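Local coordinates for protein malonate decarboxylase subunit alpha (Acinetobacter baumannii ATCC 17978, PDB 6MPR) that probably acts in malonate decarboxylation as the acyl-carrier-protein transferase subunit, passing the carrier protein from its acetyl thioester to malonate, at residues A[541-546]-A[551-556]; A[305-310]-A[328-333]. All coordinates share one frame; numbering follows the deposited sequence.

Interaction 1: residues A[541-546]-A[551-556]; sequences LLAAKN and VTWSDG
The indole of W553 lies alongside the bend at A543 and A544, meeting a backbone carbonyl with its pyrrole N-H and two methyl groups with its carbons. The polar element is one bond from W553 NE1 to A543 O, 2.8 Å long and fairly straight (163° at the hydrogen). The oxygen sits close to the indole plane, at the ring edge, whereas the donor stands 59° out of the carbonyl plane and does not follow a lone pair. The apolar contacts are modest: A543 CB comes to 4.1 Å from W553 CZ2 on the benzo side, and A544 CB approaches W553 CD1 obliquely at 4.0 Å. The hydrogen bond and the two methyls together probably limit how the indole can turn; its chi1 of -95° lies off the usual staggered positions.

The bend is braced from within, because K545 folds back to bring NZ within 2.7 Å of L542 O. L279 of helix 272-287 adds a backbone bond to A543 and packing against A544. Beyond W553 the chain leaves the helix at D555, and V551 O accepts S554 OG and G556 N from opposite faces of its carbonyl plane. Helix 547-553 is thus finished at both ends: N546 is its N-cap, bonding D549 N through OD1, and a Schellman motif closes its C-terminus, while W553 ties its last turn to the loop that leads in.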
loop_
_atom_site.group_PDB
_atom_site.type_symbol
_atom_site.label_atom_id
_atom_site.label_comp_id
_atom_site.label_asym_id
_atom_site.label_seq_id
_atom_site.Cartn_x
_atom_site.Cartn_y
_atom_site.Cartn_z
ATOM N N LEU A 541 -5.018 34.551 -15.934
ATOM C CA LEU A 541 -5.908 33.509 -15.433
ATOM C C LEU A 541 -5.504 33.002 -14.051
ATOM O O LEU A 541 -6.342 32.426 -13.348
ATOM C CB LEU A 541 -5.945 32.330 -16.400
ATOM C CG LEU A 541 -7.065 32.323 -17.431
ATOM C CD1 LEU A 541 -7.028 31.026 -18.210
ATOM C CD2 LEU A 541 -8.419 32.511 -16.741
ATOM N N LEU A 542 -4.247 33.178 -13.657
ATOM C CA LEU A 542 -3.793 32.676 -12.362
ATOM C C LEU A 542 -4.487 33.410 -11.216
ATOM O O LEU A 542 -4.519 34.641 -11.187
ATOM C CB LEU A 542 -2.278 32.834 -12.253
ATOM C CG LEU A 542 -1.446 32.006 -13.231
ATOM C CD1 LEU A 542 -0.017 32.517 -13.259
ATOM C CD2 LEU A 542 -1.475 30.514 -12.864
ATOM N N ALA A 543 -5.030 32.647 -10.257
ATOM C CA ALA A 543 -5.637 33.266 -9.080
ATOM C C ALA A 543 -4.608 34.020 -8.252
ATOM O O ALA A 543 -4.953 34.974 -7.548
ATOM C CB ALA A 543 -6.330 32.210 -8.213
ATOM N N ALA A 544 -3.349 33.592 -8.302
ATOM C CA ALA A 544 -2.252 34.297 -7.655
ATOM C C ALA A 544 -1.095 34.379 -8.637
ATOM O O ALA A 544 -0.725 33.371 -9.246
ATOM C CB ALA A 544 -1.819 33.589 -6.361
ATOM N N LYS A 545 -0.527 35.575 -8.787
ATOM C CA LYS A 545 0.570 35.830 -9.717
ATOM C C LYS A 545 1.948 35.700 -9.081
ATOM O O LYS A 545 2.949 35.656 -9.808
ATOM C CB LYS A 545 0.433 37.240 -10.310
ATOM C CG LYS A 545 -0.465 37.345 -11.533
ATOM C CD LYS A 545 -1.907 37.048 -11.191
ATOM C CE LYS A 545 -2.838 37.460 -12.321
ATOM N NZ LYS A 545 -4.258 37.271 -11.922
ATOM N N ASN A 546 2.032 35.658 -7.759
ATOM C CA ASN A 546 3.321 35.653 -7.079
ATOM C C ASN A 546 3.097 35.165 -5.656
ATOM O O ASN A 546 1.962 34.904 -5.241
ATOM C CB ASN A 546 3.972 37.043 -7.115
ATOM C CG ASN A 546 3.045 38.142 -6.606
ATOM O OD1 ASN A 546 2.326 37.968 -5.618
ATOM N ND2 ASN A 546 3.056 39.282 -7.286
ATOM N N VAL A 551 0.229 34.854 0.047
ATOM C CA VAL A 551 0.120 35.325 1.427
ATOM C C VAL A 551 -1.208 36.036 1.635
ATOM O O VAL A 551 -1.923 35.792 2.618
ATOM C CB VAL A 551 1.302 36.242 1.784
ATOM C CG1 VAL A 551 1.110 36.824 3.174
ATOM C CG2 VAL A 551 2.601 35.476 1.686
ATOM N N THR A 552 -1.542 36.945 0.715
ATOM C CA THR A 552 -2.817 37.650 0.779
ATOM C C THR A 552 -3.988 36.671 0.777
ATOM O O THR A 552 -4.901 36.778 1.605
ATOM C CB THR A 552 -2.906 38.628 -0.392
ATOM O OG1 THR A 552 -1.840 39.585 -0.279
ATOM C CG2 THR A 552 -4.254 39.362 -0.404
ATOM N N TRP A 553 -3.969 35.705 -0.148
ATOM C CA TRP A 553 -5.029 34.699 -0.223
ATOM C C TRP A 553 -5.195 33.954 1.098
ATOM O O TRP A 553 -6.311 33.590 1.480
ATOM C CB TRP A 553 -4.716 33.704 -1.339
ATOM C CG TRP A 553 -5.353 33.999 -2.678
ATOM C CD1 TRP A 553 -4.724 34.459 -3.798
ATOM C CD2 TRP A 553 -6.726 33.804 -3.040
ATOM N NE1 TRP A 553 -5.627 34.581 -4.834
ATOM C CE2 TRP A 553 -6.861 34.188 -4.393
ATOM C CE3 TRP A 553 -7.861 33.356 -2.349
ATOM C CZ2 TRP A 553 -8.075 34.115 -5.074
ATOM C CZ3 TRP A 553 -9.071 33.296 -3.023
ATOM C CH2 TRP A 553 -9.171 33.677 -4.370
ATOM N N SER A 554 -4.093 33.703 1.796
ATOM C CA SER A 554 -4.103 32.965 3.051
ATOM C C SER A 554 -4.459 33.830 4.247
ATOM O O SER A 554 -4.356 33.347 5.381
ATOM C CB SER A 554 -2.723 32.361 3.299
ATOM O OG SER A 554 -1.852 33.388 3.749
ATOM N N ASP A 555 -4.816 35.098 4.030
ATOM C CA ASP A 555 -5.132 36.019 5.117
ATOM C C ASP A 555 -3.932 36.210 6.047
ATOM O O ASP A 555 -4.087 36.378 7.258
ATOM C CB ASP A 555 -6.362 35.536 5.892
ATOM C CG ASP A 555 -6.990 36.618 6.735
ATOM O OD1 ASP A 555 -6.804 37.813 6.415
ATOM O OD2 ASP A 555 -7.667 36.264 7.725
ATOM N N GLY A 556 -2.725 36.190 5.483
ATOM C CA GLY A 556 -1.506 36.358 6.242
ATOM C C GLY A 556 -1.018 35.123 6.966
ATOM O O GLY A 556 0.008 35.199 7.654
#

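Interaction 2: residues A[305-310]-A[328-333]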
loop_
_atom_site.group_PDB
_atom_site.type_symbol
_atom_site.label_atom_id
_atom_site.label_comp_id
_atom_site.label_asym_id
_atom_site.label_seq_id
_atom_site.Cartn_x
_atom_site.Cartn_y
_atom_site.Cartn_z
ATOM N N THR A 305 0.412 26.817 -3.556
ATOM C CA THR A 305 -0.360 27.158 -4.744
ATOM C C THR A 305 -1.772 26.587 -4.716
ATOM O O THR A 305 -2.580 26.957 -5.576
ATOM C CB THR A 305 0.350 26.690 -6.016
ATOM O OG1 THR A 305 0.616 25.282 -5.952
ATOM C CG2 THR A 305 1.644 27.455 -6.210
ATOM N N LEU A 306 -2.094 25.709 -3.754
ATOM C CA LEU A 306 -3.468 25.255 -3.566
ATOM C C LEU A 306 -4.298 26.197 -2.699
ATOM O O LEU A 306 -5.512 26.004 -2.590
ATOM C CB LEU A 306 -3.486 23.837 -2.950
ATOM C CG LEU A 306 -4.765 23.010 -3.108
ATOM C CD1 LEU A 306 -4.981 22.672 -4.582
ATOM C CD2 LEU A 306 -4.671 21.729 -2.266
ATOM N N ILE A 307 -3.691 27.218 -2.090
ATOM C CA ILE A 307 -4.440 28.091 -1.179
ATOM C C ILE A 307 -5.681 28.704 -1.836
ATOM O O ILE A 307 -6.760 28.646 -1.231
ATOM C CB ILE A 307 -3.508 29.138 -0.558
ATOM C CG1 ILE A 307 -2.521 28.446 0.405
ATOM C CG2 ILE A 307 -4.306 30.216 0.176
ATOM C CD1 ILE A 307 -1.488 29.378 1.003
ATOM N N PRO A 308 -5.611 29.286 -3.039
ATOM C CA PRO A 308 -6.841 29.865 -3.609
ATOM C C PRO A 308 -7.941 28.829 -3.837
ATOM O O PRO A 308 -9.121 29.114 -3.591
ATOM C CB PRO A 308 -6.345 30.503 -4.918
ATOM C CG PRO A 308 -4.911 30.830 -4.635
ATOM C CD PRO A 308 -4.425 29.641 -3.845
ATOM N N ALA A 309 -7.583 27.626 -4.289
ATOM C CA ALA A 309 -8.566 26.558 -4.458
ATOM C C ALA A 309 -9.186 26.137 -3.124
ATOM O O ALA A 309 -10.360 25.754 -3.081
ATOM C CB ALA A 309 -7.910 25.350 -5.142
ATOM N N ILE A 310 -8.409 26.154 -2.031
ATOM C CA ILE A 310 -8.997 25.887 -0.722
ATOM C C ILE A 310 -9.920 27.025 -0.316
ATOM O O ILE A 310 -11.057 26.803 0.110
ATOM C CB ILE A 310 -7.905 25.686 0.339
ATOM C CG1 ILE A 310 -7.051 24.464 0.008
ATOM C CG2 ILE A 310 -8.537 25.538 1.723
ATOM C CD1 ILE A 310 -5.802 24.392 0.873
ATOM N N GLU A 328 2.411 25.650 8.076
ATOM C CA GLU A 328 1.908 24.947 9.253
ATOM C C GLU A 328 0.763 25.703 9.924
ATOM O O GLU A 328 -0.210 25.089 10.378
ATOM C CB GLU A 328 3.047 24.714 10.239
ATOM C CG GLU A 328 4.213 23.936 9.652
ATOM C CD GLU A 328 5.227 24.811 8.899
ATOM O OE1 GLU A 328 5.027 26.050 8.792
ATOM O OE2 GLU A 328 6.229 24.245 8.408
ATOM N N LYS A 329 0.858 27.030 10.012
ATOM C CA LYS A 329 -0.189 27.787 10.694
ATOM C C LYS A 329 -1.464 27.867 9.855
ATOM O O LYS A 329 -2.570 27.858 10.404
ATOM C CB LYS A 329 0.322 29.186 11.041
ATOM N N TYR A 330 -1.325 27.961 8.526
ATOM C CA TYR A 330 -2.477 27.882 7.633
ATOM C C TYR A 330 -3.172 26.536 7.768
ATOM O O TYR A 330 -4.397 26.460 7.935
ATOM C CB TYR A 330 -2.021 28.096 6.188
ATOM C CG TYR A 330 -3.127 27.991 5.161
ATOM C CD1 TYR A 330 -4.007 29.043 4.971
ATOM C CD2 TYR A 330 -3.282 26.845 4.380
ATOM C CE1 TYR A 330 -5.013 28.959 4.033
ATOM C CE2 TYR A 330 -4.290 26.750 3.447
ATOM C CZ TYR A 330 -5.156 27.811 3.274
ATOM O OH TYR A 330 -6.155 27.745 2.333
ATOM N N VAL A 331 -2.395 25.452 7.688
ATOM C CA VAL A 331 -2.983 24.128 7.845
ATOM C C VAL A 331 -3.704 24.023 9.176
ATOM O O VAL A 331 -4.825 23.511 9.246
ATOM C CB VAL A 331 -1.903 23.040 7.716
ATOM C CG1 VAL A 331 -2.476 21.692 8.179
ATOM C CG2 VAL A 331 -1.378 22.978 6.265
ATOM N N ALA A 332 -3.080 24.512 10.257
ATOM C CA ALA A 332 -3.719 24.426 11.569
ATOM C C ALA A 332 -4.995 25.257 11.629
ATOM O O ALA A 332 -5.907 24.948 12.406
ATOM C CB ALA A 332 -2.743 24.867 12.661
ATOM N N ALA A 333 -5.081 26.307 10.820
ATOM C CA ALA A 333 -6.268 27.134 10.751
ATOM C C ALA A 333 -7.301 26.615 9.759
ATOM O O ALA A 333 -8.358 27.255 9.597
ATOM C CB ALA A 333 -5.877 28.585 10.402
#
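Y330 sets its ring against I307 and I310, which are one helical turn apart, one at a face and the other at the edge. I307 supplies a CH-pi contact: its CG1 lies over one face, 4.2 Å from the centroid of the Y330 ring and 23° off the ring normal, offset toward the rim. I310 takes the edge instead, its CD1 lying in the ring plane at 3.8 Å from Y330 CE2. The phenolic oxygen runs on into the aliphatic branches, where I310 CG2 is 3.3 Å from Y330 OH and I307 CG2 is 3.8 Å from the same oxygen.

The torsions help set the approach. With its CG anti to the backbone N (chi1 178°), the tyrosine extends from its helix and meets I310 coming from the opposite direction, while I307 slides past it. Both isoleucines keep CG1 beside their backbone N and offer this branch and CG2 to the tyrosine. The hydroxyl would be poorly matched to such apolar company, but it hydrogen-bonds OE2 of E311, the residue after I310; this polar link, made by a buried tyrosine, probably fixes how deeply the ring penetrates.

Further out, M327 touches I307, F338 touches I310, and W20 of the second subunit also packs on I310, so the contact lies beside the subunit interface. Helix 307-311 follows strand 297-299 and precedes strand 317-319, parallel neighbours at one end of the mixed sheet, and helix 328-332 comes after the second of them, its tyrosine reaching back to the helix of the preceding connection.

In the fold
Interactions 1 and 2 adjoin, their centres about 11 Å apart, and helix 307-311 joins them, with P308 turned to interaction 1 and I307 and E311 shared by both. The proline touches both partners of the indole contact: its CB is 3.7 Å from A543 CB, and its CG is 3.7 Å from W553 CD1. I307 belongs to both neighbourhoods, since its CG2, already beside the Y330 hydroxyl, also lies 3.8 Å from W553 CB. E311 continues the pattern, bonding Y330 and touching W553. The C-terminal helix 547-553 and helix 328-332, distant in sequence, are therefore packed against one short helix.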